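Long-range contact in hypothetical protein PA5026 (Pseudomonas aeruginosa, PDB 1SH8), which is of unknown function but is probably a thioesterase of the hotdog-fold type: residues Tyr123-Gln128 with Ala142-Arg147. Sequence-based numbering, arbitrary orientation.
Sequences YSLELQ and ALYQLR
Y123 and Y144 pair across a hairpin of the hotdog fold, in which strand 136-148 runs between 78-89 and 120-130. Y144 N donates to Y123 O at 2.8 Å, and Y123 N returns the bond to Y144 O. Their rings are nearly parallel, planes at 19°, but slid apart, with centroids 5.3 Å from each other. What sits over one face of the Y123 ring is CB of Y144, 3.7 Å from the ring centroid, a CH-pi contact. CG of Y123 stands between its backbone N and carbonyl carbon (chi1 60°). Both hydroxyls hydrogen-bond to backbone carbonyls outside the hairpin, Y144 OH to E62 O at the end of helix 54-62 and Y123 OH to G65 O near the start of helix 64-72. L125, on the same face, crosses Y144 at about a right angle and sets CD1 3.8 Å from Y144 CE2; L68 packs on L125 too. CB of L146 lies 4.2 Å from Y123 CE2, and F69 touches both residues. L125 and A142 form the other hydrogen-bonded pair. Between the two pairs, S124 and L143 turn their side chains to the opposite face, while from backbone to backbone S124 CA makes a CA-H...O contact of 3.1 Å with A142 O.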
loop_
_atom_site.group_PDB
_atom_site.type_symbol
_atom_site.label_atom_id
_atom_site.label_comp_id
_atom_site.label_asym_id
_atom_site.label_seq_id
_atom_site.Cartn_x
_atom_site.Cartn_y
_atom_site.Cartn_z
ATOM N N TYR A 123 -1.169 14.770 11.190
ATOM C CA TYR A 123 -2.459 14.256 11.624
ATOM C C TYR A 123 -2.434 12.751 11.361
ATOM O O TYR A 123 -1.831 12.284 10.391
ATOM C CB TYR A 123 -3.644 14.950 10.920
ATOM C CG TYR A 123 -3.719 14.844 9.409
ATOM C CD1 TYR A 123 -4.545 13.898 8.791
ATOM C CD2 TYR A 123 -3.014 15.731 8.598
ATOM C CE1 TYR A 123 -4.668 13.847 7.396
ATOM C CE2 TYR A 123 -3.127 15.688 7.204
ATOM C CZ TYR A 123 -3.954 14.747 6.612
ATOM O OH TYR A 123 -4.062 14.724 5.237
ATOM N N SER A 124 -3.042 11.985 12.259
ATOM C CA SER A 124 -3.068 10.539 12.103
ATOM C C SER A 124 -4.494 10.032 11.947
ATOM O O SER A 124 -5.453 10.703 12.342
ATOM C CB SER A 124 -2.413 9.868 13.311
ATOM O OG SER A 124 -3.073 10.234 14.510
ATOM N N LEU A 125 -4.625 8.853 11.346
ATOM C CA LEU A 125 -5.927 8.230 11.151
ATOM C C LEU A 125 -5.786 6.751 11.500
ATOM O O LEU A 125 -4.812 6.103 11.105
ATOM C CB LEU A 125 -6.391 8.369 9.692
ATOM C CG LEU A 125 -6.592 9.779 9.114
ATOM C CD1 LEU A 125 -6.911 9.687 7.622
ATOM C CD2 LEU A 125 -7.715 10.489 9.849
ATOM N N GLU A 126 -6.746 6.240 12.264
ATOM C CA GLU A 126 -6.787 4.829 12.660
ATOM C C GLU A 126 -8.140 4.360 12.150
ATOM O O GLU A 126 -9.177 4.655 12.747
ATOM C CB GLU A 126 -6.687 4.695 14.180
ATOM C CG GLU A 126 -5.340 5.151 14.718
ATOM C CD GLU A 126 -5.279 5.117 16.225
ATOM O OE1 GLU A 126 -5.126 4.019 16.799
ATOM O OE2 GLU A 126 -5.396 6.198 16.833
ATOM N N LEU A 127 -8.112 3.625 11.043
ATOM C CA LEU A 127 -9.327 3.197 10.370
ATOM C C LEU A 127 -9.587 1.705 10.283
ATOM O O LEU A 127 -8.681 0.887 10.433
ATOM C CB LEU A 127 -9.312 3.750 8.943
ATOM C CG LEU A 127 -8.775 5.174 8.752
ATOM C CD1 LEU A 127 -8.761 5.515 7.267
ATOM C CD2 LEU A 127 -9.634 6.163 9.525
ATOM N N GLN A 128 -10.846 1.375 10.012
ATOM C CA GLN A 128 -11.276 -0.004 9.829
ATOM C C GLN A 128 -11.888 -0.115 8.440
ATOM O O GLN A 128 -12.661 0.750 8.021
ATOM C CB GLN A 128 -12.348 -0.397 10.841
ATOM C CG GLN A 128 -11.925 -0.331 12.288
ATOM C CD GLN A 128 -12.960 -0.955 13.197
ATOM O OE1 GLN A 128 -14.147 -0.646 13.104
ATOM N NE2 GLN A 128 -12.517 -1.840 14.081
ATOM N N ALA A 142 -2.148 5.398 10.309
ATOM C CA ALA A 142 -1.255 6.164 9.446
ATOM C C ALA A 142 -0.965 7.577 9.927
ATOM O O ALA A 142 -1.799 8.208 10.579
ATOM C CB ALA A 142 -1.838 6.223 8.051
ATOM N N LEU A 143 0.224 8.064 9.581
ATOM C CA LEU A 143 0.657 9.409 9.939
ATOM C C LEU A 143 0.821 10.212 8.659
ATOM O O LEU A 143 1.554 9.808 7.754
ATOM C CB LEU A 143 1.996 9.373 10.683
ATOM C CG LEU A 143 2.584 10.722 11.121
ATOM C CD1 LEU A 143 1.668 11.398 12.142
ATOM C CD2 LEU A 143 3.963 10.504 11.716
ATOM N N TYR A 144 0.129 11.344 8.596
ATOM C CA TYR A 144 0.177 12.237 7.446
ATOM C C TYR A 144 0.727 13.575 7.883
ATOM O O TYR A 144 0.721 13.918 9.065
ATOM C CB TYR A 144 -1.227 12.478 6.885
ATOM C CG TYR A 144 -1.900 11.244 6.358
ATOM C CD1 TYR A 144 -1.738 10.852 5.026
ATOM C CD2 TYR A 144 -2.679 10.443 7.198
ATOM C CE1 TYR A 144 -2.339 9.685 4.541
ATOM C CE2 TYR A 144 -3.283 9.275 6.724
ATOM C CZ TYR A 144 -3.105 8.906 5.396
ATOM O OH TYR A 144 -3.677 7.745 4.932
ATOM N N GLN A 145 1.181 14.343 6.906
ATOM C CA GLN A 145 1.690 15.666 7.176
ATOM C C GLN A 145 0.988 16.612 6.208
ATOM O O GLN A 145 0.857 16.301 5.021
ATOM C CB GLN A 145 3.196 15.695 6.930
ATOM C CG GLN A 145 3.976 16.525 7.916
ATOM C CD GLN A 145 5.461 16.463 7.650
ATOM O OE1 GLN A 145 5.938 16.965 6.638
ATOM N NE2 GLN A 145 6.200 15.829 8.552
ATOM N N LEU A 146 0.493 17.732 6.726
ATOM C CA LEU A 146 -0.138 18.758 5.896
ATOM C C LEU A 146 1.010 19.755 5.728
ATOM O O LEU A 146 1.536 20.269 6.718
ATOM C CB LEU A 146 -1.309 19.423 6.633
ATOM C CG LEU A 146 -2.061 20.515 5.866
ATOM C CD1 LEU A 146 -2.758 19.908 4.648
ATOM C CD2 LEU A 146 -3.079 21.180 6.785
ATOM N N ARG A 147 1.414 20.017 4.489
ATOM C CA ARG A 147 2.535 20.918 4.256
ATOM C C ARG A 147 2.192 22.078 3.349
ATOM O O ARG A 147 1.376 21.948 2.443
ATOM C CB ARG A 147 3.703 20.148 3.633
ATOM C CG ARG A 147 4.183 18.957 4.453
ATOM C CD ARG A 147 5.291 18.213 3.727
ATOM N NE ARG A 147 6.452 19.062 3.463
ATOM C CZ ARG A 147 7.355 19.417 4.375
ATOM N NH1 ARG A 147 7.248 18.999 5.629
ATOM N NH2 ARG A 147 8.374 20.193 4.029
#